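Local coordinates for uncharacterized HTH-type transcriptional regulator YydK (Bacillus subtilis subsp. subtilis, PDB 3BWG), which probably binds DNA as a GntR-family transcription regulator that combines a helix-turn-helix region with a UTRA domain, at residues B[79-84]-B[230-235]; B[176-181]-B[204-209]; B[23-28]-B[68-73]; B[199-204]-B[220-225]. All blocks are in the same frame, centred on the assembly; numbering follows the deposited sequence.

Contact 1. Residues B[79-84]-B[230-235]; sequences SLLSNQ and FVVQAN
One nearly straight backbone hydrogen bond ties the segments: Leu-80 N donates to Val-231 O over 2.9 Å (173° at the hydrogen), in the carbonyl plane. It accompanies a single parallel bridge between Ser-79 and Val-231. The packing is left to side chains, above all Leu-80, which holds CG anti to its backbone N (chi1 -178°). Leu-80 CB lies 4.1 Å from Phe-230 CB, the two side chains crossing at about a right angle, while Leu-80 CD1 approaches the Phe-230 ring obliquely. Alongside Val-232, and pointing the same way, Leu-80 sets CD2 4.2 Å from Val-232 CG1. The next residue meets the other branch of that valine, Leu-81 CD1 lying 3.9 Å from Val-232 CG2, so the two leucines take one methyl each. Behind this first shell, Ser-79 OG donates to Leu-81 O at 2.7 Å, from above the carbonyl plane, and ties up the bend that follows Ser-79. Outward, Leu-80 rests on Ile-204 and Phe-230 on Leu-202, both of strand 200-210, and Tyr-223 meets the Phe-230 ring edge-to-face. Strand 230-234 also pairs antiparallel with a strand of the second subunit, so that it lies between strand 78-79 and the neighbouring chain.

Contact 2. Residues B[176-181]-B[204-209]; sequences SDLFLH and IESIFH
Four backbone hydrogen bonds join the antiparallel strands, whose axes run 171° apart. Asp-177 and Ile-207 form one hydrogen-bonded pair, with N to O at 2.9 Å both ways, and Phe-179 and Glu-205 form the next; in all four the donor lies in the carbonyl plane. Between and beside them the non-hydrogen-bonded pairs bring CA-H groups onto the same carbonyls, as where Ser-206 CA approaches Asp-177 O at 3.3 Å.

Packing contacts divide between the two faces. On the face of Leu-178, Leu-180 and Ile-204, the isoleucine is shared: Ile-204 CG2 meets Leu-178 CG at 3.9 Å, crossing obliquely, whereas Ile-204 CG1 lies 4.1 Å from Leu-180 CG with the two side chains side by side. Farther along this face Ser-176 CB approaches the Phe-208 ring obliquely, 3.5 Å from Phe-208 CD1. On the other face Ile-207 pushes CD1 against the edge of the Phe-179 ring, in its plane, 3.5 Å from Phe-179 CE2.

Polar ends look mainly beyond the pair. Asp-177 OD2 comes 3.5 Å from His-209 CE1, but the main partner of Asp-177 is Arg-70 of the second subunit, in a salt bridge, and His-209 ND1 is hydrogen-bonded to Phe-175 O. Glu-205 is hydrogen-bonded to Tyr-218 and salt-bridged to Arg-74 of the second subunit.

Strand 173-184 is the outermost of its antiparallel sheet within the chain and pairs with a strand of the second subunit, so this edge of the UTRA domain, a chorismate lyase-like fold, becomes part of the dimer interface.

Contact 3. Residues B[23-28]-B[68-73]; sequences LQQGDK and FVRKHK
Gln-25 and Arg-70 lie side by side and point the same way, their amide and guanidinium planes turned 57° apart. With CG anti to its backbone N (chi1 -176°) and the chain extended beyond, Gln-25 brings NE2 to Arg-70 O at 2.9 Å; the acceptor sits in the amide plane, while NE2 stands above the carbonyl plane. NE2 is also hydrogen-bonded to Asp-177 of the second subunit, and that aspartate forms a salt bridge with Arg-70. An alanine here, without the amide and its hydrogen bonds to Arg-70 O and Asp-177, would probably loosen this link between the subunits. Lys-73 crosses Gln-25 at about a right angle, Lys-73 CG lying 4.1 Å from Gln-25 CB. Gln-25 is the second residue of a type II turn from Gln-24 to Asp-27, in which Gly-26 takes the positive phi (93°) of the third position. The turn packs on the last residues of strand 66-69, in the wing hairpin of a winged helix-turn-helix domain as in GntR regulators. Gly-26 N reaches a lone pair of Val-69 O at 2.8 Å, and Val-69 N returns a bond to Asp-27 O. Val-69 aims its side chain at the turn: Val-69 CB meets Gln-24 O at 3.5 Å, and Val-69 CG2 meets Leu-23 CB at 3.8 Å, the side chains crossing at about a right angle. The Phe-68 ring offers its edge to Gly-26 O, 3.2 Å from Phe-68 CD1, while Lys-28 crosses obliquely with CG 3.7 Å from Phe-68 CE1.

Contact 4. Residues B[199-204]-B[220-225]; sequences LPKLYI and KISYNY. With EDO (1,2-ethanediol), chain I; EDO (1,2-ethanediol), chain H.
One of two ethanediol molecules, probably from the crystallisation liquor, is wedged where the strands part: its O2 accepts from Leu-202 N at 2.7 Å and donates to Tyr-223 O at 2.8 Å. Beside it a water is hydrogen-bonded to Pro-200 O, Tyr-223 O and Tyr-225 N, so solvent molecules bridge the backbones at this end. Farther along, pairing is direct: Tyr-223 N donates to Leu-202 O nearly along the C=O axis, and Ile-204 and Ile-221 exchange two bonds, the shorter from Ile-204 N to Ile-221 O at 2.8 Å. At the parted end Pro-200 CD stands over the centre of the Tyr-225 ring, 4.0 Å from its centroid, in a CH-pi contact. Tyr-203 has CG anti to its backbone N (chi1 170°) and runs alongside Lys-220, whose NZ donates to Tyr-203 OH at 3.2 Å and forms a salt bridge with Glu-110. Tyr-203 CD1 lies 3.6 Å from Ser-222 OG, which is hydrogen-bonded to O1 of the second ethanediol. An alanine here, lacking ring and hydroxyl, would probably leave the Lys-220 ammonium less well fixed and Ser-222 with one packing neighbour fewer. On the other face Ile-204 CD1 meets Tyr-223 CE2 at 3.7 Å, while Ile-221 CG2 lies over the rim of that ring. The hairpin of strands 200-210 and 215-224 lies between strands 173-184 and 135-145, hydrogen-bonded to its first and second strand respectively.

From the N terminus, contact 3 closes first, returning the end of strand 66-69 to the turn between helices 6-20 and 32-39 within the GntR-type helix-turn-helix region. Contact 1 opens only afterwards and closes near the C terminus, enclosing the whole UTRA sheet. Contacts 2 and 4 nest inside that loop and cross: 176-181, 199-204, 204-209 and 220-225 alternate along the chain, with Ile-204 in both. Together they join three consecutive strands of one sheet. Contact 1 touches the other three, packing on strand 200-210 and reaching the predicted DNA-binding domain through Gln-233 with His-72 and Asn-235 with Arg-70. Contacts 2 and 3 stay about 15 Å apart at their nearest atoms.

Contact 1. Residues B[79-84]-B[230-235]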
# COMPACT_ATOMS: atom_id res chain seq x y z
N SER B 79 -9.02 -2.73 2.16
CA SER B 79 -7.93 -1.80 2.17
C SER B 79 -6.72 -2.40 2.91
O SER B 79 -6.76 -2.68 4.11
CB SER B 79 -8.40 -0.48 2.78
OG SER B 79 -7.25 0.34 2.93
N LEU B 80 -5.67 -2.67 2.18
CA LEU B 80 -4.51 -3.32 2.79
C LEU B 80 -3.92 -2.44 3.90
O LEU B 80 -3.56 -2.94 4.97
CB LEU B 80 -3.48 -3.62 1.71
CG LEU B 80 -2.19 -4.34 2.10
CD1 LEU B 80 -2.40 -5.79 2.51
CD2 LEU B 80 -1.27 -4.23 0.92
N LEU B 81 -3.86 -1.12 3.66
CA LEU B 81 -3.36 -0.17 4.65
C LEU B 81 -4.52 0.41 5.47
O LEU B 81 -5.48 0.93 4.91
CB LEU B 81 -2.54 0.96 3.95
CG LEU B 81 -1.35 0.50 3.06
CD1 LEU B 81 -0.57 1.66 2.44
CD2 LEU B 81 -0.36 -0.43 3.81
N SER B 82 -4.42 0.32 6.79
CA SER B 82 -5.52 0.70 7.69
C SER B 82 -5.65 2.21 7.77
O SER B 82 -4.65 2.91 7.93
CB SER B 82 -5.27 0.17 9.12
OG SER B 82 -4.67 -1.12 9.09
N ASN B 83 -6.89 2.70 7.67
CA ASN B 83 -7.23 4.09 8.05
C ASN B 83 -6.52 5.15 7.21
O ASN B 83 -5.74 5.95 7.76
CB ASN B 83 -6.94 4.33 9.55
CG ASN B 83 -8.00 3.73 10.48
OD1 ASN B 83 -8.21 2.51 10.50
ND2 ASN B 83 -8.64 4.58 11.27
N GLN B 84 -6.79 5.17 5.90
CA GLN B 84 -6.13 6.11 4.97
C GLN B 84 -7.01 6.57 3.80
O GLN B 84 -8.23 6.64 3.91
CB GLN B 84 -4.85 5.50 4.42
CG GLN B 84 -3.68 5.52 5.40
CD GLN B 84 -2.71 4.42 5.10
OE1 GLN B 84 -2.22 4.31 3.98
NE2 GLN B 84 -2.41 3.59 6.10
N PHE B 230 -7.30 -7.57 -1.76
CA PHE B 230 -6.85 -6.28 -1.17
C PHE B 230 -6.56 -5.20 -2.19
O PHE B 230 -6.15 -5.49 -3.29
CB PHE B 230 -5.61 -6.49 -0.27
CG PHE B 230 -5.84 -7.53 0.79
CD1 PHE B 230 -6.34 -7.16 2.05
CD2 PHE B 230 -5.58 -8.86 0.53
CE1 PHE B 230 -6.64 -8.11 3.01
CE2 PHE B 230 -5.85 -9.84 1.51
CZ PHE B 230 -6.40 -9.43 2.76
N VAL B 231 -6.83 -3.97 -1.81
CA VAL B 231 -6.45 -2.85 -2.60
C VAL B 231 -5.49 -1.92 -1.82
O VAL B 231 -5.52 -1.82 -0.58
CB VAL B 231 -7.68 -2.08 -3.20
CG1 VAL B 231 -8.68 -1.53 -2.09
CG2 VAL B 231 -7.21 -0.96 -4.10
N VAL B 232 -4.62 -1.27 -2.59
CA VAL B 232 -3.78 -0.22 -2.10
C VAL B 232 -3.63 0.85 -3.16
O VAL B 232 -3.48 0.56 -4.38
CB VAL B 232 -2.44 -0.77 -1.52
CG1 VAL B 232 -1.89 -1.79 -2.38
CG2 VAL B 232 -1.45 0.38 -1.17
N GLN B 233 -3.76 2.09 -2.68
CA GLN B 233 -3.65 3.28 -3.50
C GLN B 233 -2.27 3.84 -3.21
O GLN B 233 -1.91 4.01 -2.05
CB GLN B 233 -4.73 4.31 -3.17
CG GLN B 233 -6.15 3.86 -3.44
CD GLN B 233 -7.23 4.97 -3.28
OE1 GLN B 233 -8.39 4.74 -3.62
NE2 GLN B 233 -6.85 6.16 -2.79
N ALA B 234 -1.51 4.09 -4.27
CA ALA B 234 -0.18 4.66 -4.13
C ALA B 234 -0.14 6.00 -4.83
O ALA B 234 -0.64 6.15 -5.95
CB ALA B 234 0.88 3.71 -4.73
N ASN B 235 0.44 7.00 -4.18
CA ASN B 235 0.55 8.33 -4.77
C ASN B 235 2.00 8.76 -4.95
O ASN B 235 2.74 8.12 -5.73
CB ASN B 235 -0.33 9.36 -4.01
CG ASN B 235 -1.85 8.96 -4.03
OD1 ASN B 235 -2.66 9.58 -4.74
ND2 ASN B 235 -2.21 7.91 -3.28

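Contact 2. Residues B[176-181]-B[204-209]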
# COMPACT_ATOMS: atom_id res chain seq x y z
N SER B 176 2.99 2.27 10.06
CA SER B 176 3.11 0.84 10.16
C SER B 176 3.91 0.28 8.97
O SER B 176 3.87 0.81 7.86
CB SER B 176 1.72 0.17 10.16
OG SER B 176 0.97 0.71 9.09
N ASP B 177 4.60 -0.83 9.21
CA ASP B 177 5.25 -1.63 8.19
C ASP B 177 4.55 -2.97 7.99
O ASP B 177 4.32 -3.68 8.97
CB ASP B 177 6.71 -1.82 8.62
CG ASP B 177 7.43 -0.45 8.84
OD1 ASP B 177 7.21 0.50 8.04
OD2 ASP B 177 8.17 -0.32 9.83
N LEU B 178 4.23 -3.34 6.74
CA LEU B 178 3.65 -4.67 6.45
C LEU B 178 4.59 -5.47 5.57
O LEU B 178 5.12 -4.92 4.59
CB LEU B 178 2.28 -4.58 5.75
CG LEU B 178 1.00 -4.24 6.54
CD1 LEU B 178 1.16 -2.88 7.31
CD2 LEU B 178 -0.26 -4.23 5.67
N PHE B 179 4.81 -6.74 5.96
CA PHE B 179 5.60 -7.74 5.29
C PHE B 179 4.67 -8.86 4.81
O PHE B 179 3.92 -9.44 5.62
CB PHE B 179 6.72 -8.24 6.22
CG PHE B 179 7.60 -7.10 6.74
CD1 PHE B 179 8.58 -6.56 5.93
CD2 PHE B 179 7.37 -6.54 7.99
CE1 PHE B 179 9.38 -5.48 6.38
CE2 PHE B 179 8.12 -5.47 8.46
CZ PHE B 179 9.14 -4.94 7.65
N LEU B 180 4.64 -9.06 3.50
CA LEU B 180 3.70 -9.97 2.82
C LEU B 180 4.41 -11.17 2.24
O LEU B 180 5.43 -11.04 1.58
CB LEU B 180 2.96 -9.23 1.69
CG LEU B 180 1.80 -8.28 2.00
CD1 LEU B 180 2.22 -6.96 2.64
CD2 LEU B 180 1.07 -7.98 0.73
N HIS B 181 3.84 -12.35 2.50
CA HIS B 181 4.39 -13.63 2.08
C HIS B 181 3.23 -14.43 1.50
O HIS B 181 2.10 -14.31 1.97
CB HIS B 181 5.05 -14.40 3.25
CG HIS B 181 5.97 -13.57 4.11
ND1 HIS B 181 5.53 -12.86 5.20
CD2 HIS B 181 7.32 -13.37 4.05
CE1 HIS B 181 6.55 -12.22 5.76
NE2 HIS B 181 7.64 -12.51 5.08
N ILE B 204 0.65 -12.10 6.37
CA ILE B 204 1.18 -10.74 6.59
C ILE B 204 1.61 -10.57 8.02
O ILE B 204 0.85 -10.93 8.94
CB ILE B 204 0.08 -9.65 6.28
CG1 ILE B 204 -0.54 -9.89 4.90
CG2 ILE B 204 0.62 -8.15 6.50
CD1 ILE B 204 -1.53 -8.87 4.48
N GLU B 205 2.84 -10.05 8.19
CA GLU B 205 3.31 -9.49 9.46
C GLU B 205 3.30 -7.99 9.45
O GLU B 205 3.87 -7.35 8.54
CB GLU B 205 4.71 -9.97 9.77
CG GLU B 205 4.79 -11.46 9.93
CD GLU B 205 6.20 -11.93 9.78
OE1 GLU B 205 6.67 -12.13 8.64
OE2 GLU B 205 6.89 -12.03 10.81
N SER B 206 2.64 -7.41 10.47
CA SER B 206 2.53 -5.99 10.59
C SER B 206 3.18 -5.44 11.86
O SER B 206 3.04 -6.00 12.94
CB SER B 206 1.06 -5.55 10.58
OG SER B 206 0.39 -6.10 9.46
N ILE B 207 3.84 -4.30 11.73
CA ILE B 207 4.31 -3.59 12.95
C ILE B 207 3.65 -2.23 12.94
O ILE B 207 3.86 -1.45 11.99
CB ILE B 207 5.84 -3.47 13.04
CG1 ILE B 207 6.51 -4.83 13.05
CG2 ILE B 207 6.27 -2.79 14.33
CD1 ILE B 207 6.68 -5.43 11.69
N PHE B 208 2.82 -1.97 13.94
CA PHE B 208 2.17 -0.67 14.09
C PHE B 208 2.93 0.14 15.15
O PHE B 208 3.38 -0.40 16.16
CB PHE B 208 0.68 -0.82 14.42
CG PHE B 208 -0.11 -1.47 13.30
CD1 PHE B 208 -0.84 -0.70 12.40
CD2 PHE B 208 -0.15 -2.88 13.17
CE1 PHE B 208 -1.59 -1.31 11.35
CE2 PHE B 208 -0.92 -3.50 12.13
CZ PHE B 208 -1.60 -2.70 11.22
N HIS B 209 3.11 1.43 14.86
CA HIS B 209 3.92 2.30 15.73
C HIS B 209 3.01 3.40 16.24
O HIS B 209 2.05 3.81 15.55
CB HIS B 209 5.12 2.93 14.96
CG HIS B 209 6.09 1.93 14.38
ND1 HIS B 209 5.83 1.23 13.21
CD2 HIS B 209 7.29 1.49 14.82
CE1 HIS B 209 6.84 0.41 12.96
NE2 HIS B 209 7.72 0.52 13.93

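Contact 3. Residues B[23-28]-B[68-73]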
# COMPACT_ATOMS: atom_id res chain seq x y z
N LEU B 23 -19.95 8.41 -8.54
CA LEU B 23 -18.79 8.84 -9.33
C LEU B 23 -17.63 7.84 -9.23
O LEU B 23 -17.34 7.31 -8.16
CB LEU B 23 -18.34 10.25 -8.92
CG LEU B 23 -19.34 11.40 -9.09
CD1 LEU B 23 -18.70 12.72 -8.70
CD2 LEU B 23 -19.89 11.46 -10.53
N GLN B 24 -16.97 7.57 -10.35
CA GLN B 24 -15.80 6.70 -10.33
C GLN B 24 -14.54 7.51 -10.56
O GLN B 24 -14.61 8.68 -10.91
CB GLN B 24 -15.92 5.54 -11.33
CG GLN B 24 -16.18 5.92 -12.77
CD GLN B 24 -16.24 4.68 -13.71
OE1 GLN B 24 -15.94 3.55 -13.30
NE2 GLN B 24 -16.63 4.91 -14.98
N GLN B 25 -13.40 6.86 -10.37
CA GLN B 25 -12.09 7.47 -10.57
C GLN B 25 -11.98 8.22 -11.90
O GLN B 25 -12.32 7.66 -12.95
CB GLN B 25 -11.03 6.39 -10.49
CG GLN B 25 -9.62 6.87 -10.58
CD GLN B 25 -8.70 5.71 -10.48
OE1 GLN B 25 -8.48 4.99 -11.46
NE2 GLN B 25 -8.23 5.45 -9.28
N GLY B 26 -11.47 9.46 -11.86
CA GLY B 26 -11.34 10.28 -13.05
C GLY B 26 -12.51 11.23 -13.37
O GLY B 26 -12.37 12.14 -14.19
N ASP B 27 -13.67 11.01 -12.74
CA ASP B 27 -14.80 11.91 -12.87
C ASP B 27 -14.49 13.29 -12.24
O ASP B 27 -13.84 13.39 -11.20
CB ASP B 27 -16.03 11.32 -12.22
CG ASP B 27 -16.63 10.16 -13.03
OD1 ASP B 27 -16.32 10.02 -14.23
OD2 ASP B 27 -17.41 9.38 -12.47
N LYS B 28 -14.94 14.34 -12.92
CA LYS B 28 -14.65 15.69 -12.53
C LYS B 28 -15.67 16.09 -11.47
O LYS B 28 -16.87 15.82 -11.62
CB LYS B 28 -14.79 16.60 -13.75
CG LYS B 28 -13.98 17.89 -13.70
CD LYS B 28 -14.18 18.71 -14.96
CE LYS B 28 -13.53 20.07 -14.83
NZ LYS B 28 -13.58 20.54 -13.43
N PHE B 68 -10.78 15.97 -9.45
CA PHE B 68 -11.25 14.66 -9.92
C PHE B 68 -11.33 13.61 -8.80
O PHE B 68 -10.59 13.68 -7.83
CB PHE B 68 -10.30 14.16 -11.04
CG PHE B 68 -10.22 15.08 -12.22
CD1 PHE B 68 -11.10 14.94 -13.29
CD2 PHE B 68 -9.27 16.11 -12.26
CE1 PHE B 68 -11.05 15.81 -14.37
CE2 PHE B 68 -9.21 16.97 -13.34
CZ PHE B 68 -10.10 16.83 -14.39
N VAL B 69 -12.19 12.61 -8.98
CA VAL B 69 -12.33 11.52 -8.02
C VAL B 69 -11.07 10.63 -8.16
O VAL B 69 -10.66 10.31 -9.27
CB VAL B 69 -13.67 10.72 -8.26
CG1 VAL B 69 -13.80 9.51 -7.32
CG2 VAL B 69 -14.91 11.63 -8.07
N ARG B 70 -10.50 10.26 -7.02
CA ARG B 70 -9.27 9.51 -6.92
C ARG B 70 -9.56 8.06 -6.52
O ARG B 70 -8.85 7.14 -6.97
CB ARG B 70 -8.33 10.19 -5.88
CG ARG B 70 -7.05 9.40 -5.44
CD ARG B 70 -6.14 9.00 -6.59
NE ARG B 70 -5.08 8.04 -6.19
CZ ARG B 70 -5.13 6.70 -6.32
NH1 ARG B 70 -6.19 6.12 -6.83
NH2 ARG B 70 -4.09 5.94 -5.96
N LYS B 71 -10.59 7.87 -5.70
CA LYS B 71 -10.92 6.59 -5.11
C LYS B 71 -10.91 5.55 -6.19
O LYS B 71 -11.50 5.71 -7.27
CB LYS B 71 -12.27 6.63 -4.41
CG LYS B 71 -13.46 6.21 -5.27
CD LYS B 71 -14.81 6.86 -4.90
CE LYS B 71 -15.57 6.12 -3.81
NZ LYS B 71 -16.13 4.88 -4.38
N HIS B 72 -10.21 4.47 -5.90
CA HIS B 72 -10.04 3.35 -6.81
C HIS B 72 -11.38 2.82 -7.36
O HIS B 72 -12.46 2.93 -6.70
CB HIS B 72 -9.25 2.26 -6.09
CG HIS B 72 -10.01 1.64 -4.94
ND1 HIS B 72 -10.93 0.63 -5.11
CD2 HIS B 72 -9.95 1.88 -3.60
CE1 HIS B 72 -11.43 0.29 -3.93
NE2 HIS B 72 -10.84 1.03 -3.00
N LYS B 73 -11.34 2.27 -8.57
CA LYS B 73 -12.49 1.52 -9.12
C LYS B 73 -12.59 0.16 -8.41
O LYS B 73 -11.72 -0.17 -7.60
CB LYS B 73 -12.31 1.35 -10.61
CG LYS B 73 -12.52 2.67 -11.36
CD LYS B 73 -11.73 2.74 -12.66
CE LYS B 73 -12.36 1.87 -13.72
NZ LYS B 73 -11.86 2.23 -15.08
O HOH W 1 -13.83 4.61 -8.64

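Contact 4. Residues B[199-204]-B[220-225]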
# COMPACT_ATOMS: atom_id res chain seq x y z
N LEU B 199 -3.43 -25.57 0.67
CA LEU B 199 -4.04 -24.50 -0.14
C LEU B 199 -3.32 -23.18 0.14
O LEU B 199 -2.61 -23.06 1.15
CB LEU B 199 -5.57 -24.44 0.08
CG LEU B 199 -6.31 -25.71 -0.38
CD1 LEU B 199 -7.77 -25.66 0.03
CD2 LEU B 199 -6.21 -25.95 -1.89
N PRO B 200 -3.45 -22.19 -0.78
CA PRO B 200 -2.73 -20.91 -0.70
C PRO B 200 -3.19 -20.02 0.43
O PRO B 200 -4.38 -20.03 0.81
CB PRO B 200 -3.07 -20.23 -2.03
CG PRO B 200 -3.67 -21.28 -2.88
CD PRO B 200 -4.32 -22.25 -1.96
N LYS B 201 -2.26 -19.23 0.97
CA LYS B 201 -2.62 -18.14 1.91
C LYS B 201 -1.71 -16.94 1.69
O LYS B 201 -0.55 -17.07 1.28
CB LYS B 201 -2.47 -18.59 3.37
CG LYS B 201 -1.08 -19.14 3.63
CD LYS B 201 -0.67 -19.11 5.06
CE LYS B 201 0.82 -19.33 5.12
NZ LYS B 201 1.15 -20.15 6.29
N LEU B 202 -2.28 -15.77 1.94
CA LEU B 202 -1.52 -14.57 2.15
C LEU B 202 -1.25 -14.46 3.64
O LEU B 202 -2.16 -14.58 4.48
CB LEU B 202 -2.28 -13.35 1.66
CG LEU B 202 -1.60 -11.98 1.71
CD1 LEU B 202 -0.25 -11.87 0.92
CD2 LEU B 202 -2.65 -10.88 1.32
N TYR B 203 0.03 -14.30 3.94
CA TYR B 203 0.51 -14.26 5.28
C TYR B 203 1.21 -12.92 5.50
O TYR B 203 2.22 -12.62 4.88
CB TYR B 203 1.46 -15.44 5.52
CG TYR B 203 2.19 -15.31 6.83
CD1 TYR B 203 1.46 -15.25 8.03
CD2 TYR B 203 3.58 -15.19 6.89
CE1 TYR B 203 2.09 -15.07 9.25
CE2 TYR B 203 4.24 -15.03 8.14
CZ TYR B 203 3.46 -14.98 9.31
OH TYR B 203 4.01 -14.85 10.57
N ILE B 204 0.65 -12.10 6.37
CA ILE B 204 1.18 -10.74 6.59
C ILE B 204 1.61 -10.57 8.02
O ILE B 204 0.85 -10.93 8.94
CB ILE B 204 0.08 -9.65 6.28
CG1 ILE B 204 -0.54 -9.89 4.90
CG2 ILE B 204 0.62 -8.15 6.50
CD1 ILE B 204 -1.53 -8.87 4.48
N LYS B 220 0.60 -11.31 13.25
CA LYS B 220 0.88 -12.34 12.26
C LYS B 220 -0.46 -12.85 11.81
O LYS B 220 -1.21 -13.41 12.60
CB LYS B 220 1.65 -13.46 12.91
CG LYS B 220 3.06 -13.01 13.28
CD LYS B 220 3.64 -13.83 14.43
CE LYS B 220 3.65 -15.31 14.17
NZ LYS B 220 4.93 -15.73 13.54
N ILE B 221 -0.77 -12.67 10.52
CA ILE B 221 -2.10 -13.01 10.02
C ILE B 221 -2.06 -13.84 8.74
O ILE B 221 -1.31 -13.56 7.80
CB ILE B 221 -2.91 -11.77 9.79
CG1 ILE B 221 -2.88 -10.87 11.05
CG2 ILE B 221 -4.39 -12.16 9.39
CD1 ILE B 221 -3.74 -9.62 11.00
N SER B 222 -2.87 -14.89 8.73
CA SER B 222 -3.09 -15.68 7.53
C SER B 222 -4.54 -15.48 7.10
O SER B 222 -5.45 -15.75 7.88
CB SER B 222 -2.83 -17.17 7.82
OG SER B 222 -1.47 -17.36 8.13
N TYR B 223 -4.74 -15.06 5.86
CA TYR B 223 -6.07 -14.87 5.32
C TYR B 223 -6.62 -16.07 4.53
O TYR B 223 -5.86 -16.84 3.91
CB TYR B 223 -6.10 -13.59 4.47
CG TYR B 223 -5.84 -12.31 5.26
CD1 TYR B 223 -6.90 -11.61 5.82
CD2 TYR B 223 -4.54 -11.81 5.44
CE1 TYR B 223 -6.68 -10.43 6.57
CE2 TYR B 223 -4.30 -10.61 6.19
CZ TYR B 223 -5.40 -9.93 6.73
OH TYR B 223 -5.25 -8.77 7.47
N ASN B 224 -7.94 -16.19 4.54
CA ASN B 224 -8.65 -17.11 3.66
C ASN B 224 -8.63 -16.60 2.21
O ASN B 224 -9.31 -15.60 1.89
CB ASN B 224 -10.08 -17.26 4.21
CG ASN B 224 -10.96 -18.17 3.40
OD1 ASN B 224 -10.73 -18.41 2.20
ND2 ASN B 224 -12.00 -18.68 4.05
N TYR B 225 -7.88 -17.27 1.33
CA TYR B 225 -7.74 -16.86 -0.07
C TYR B 225 -9.06 -16.79 -0.85
O TYR B 225 -9.16 -16.09 -1.86
CB TYR B 225 -6.71 -17.75 -0.82
CG TYR B 225 -7.25 -19.07 -1.30
CD1 TYR B 225 -7.56 -19.26 -2.63
CD2 TYR B 225 -7.43 -20.13 -0.42
CE1 TYR B 225 -8.07 -20.49 -3.10
CE2 TYR B 225 -7.95 -21.38 -0.86
CZ TYR B 225 -8.25 -21.53 -2.20
OH TYR B 225 -8.72 -22.73 -2.65
C1 EDO I . -5.87 -14.30 0.25
O1 EDO I . -6.36 -13.00 0.43
C2 EDO I . -5.43 -14.74 1.62
O2 EDO I . -4.89 -16.01 1.41
C1 EDO H . -1.02 -16.26 11.59
O1 EDO H . -0.93 -17.39 10.73
C2 EDO H . -0.93 -16.77 13.01
O2 EDO H . 0.44 -17.14 13.24
O HOH W 2 -6.07 -19.31 2.79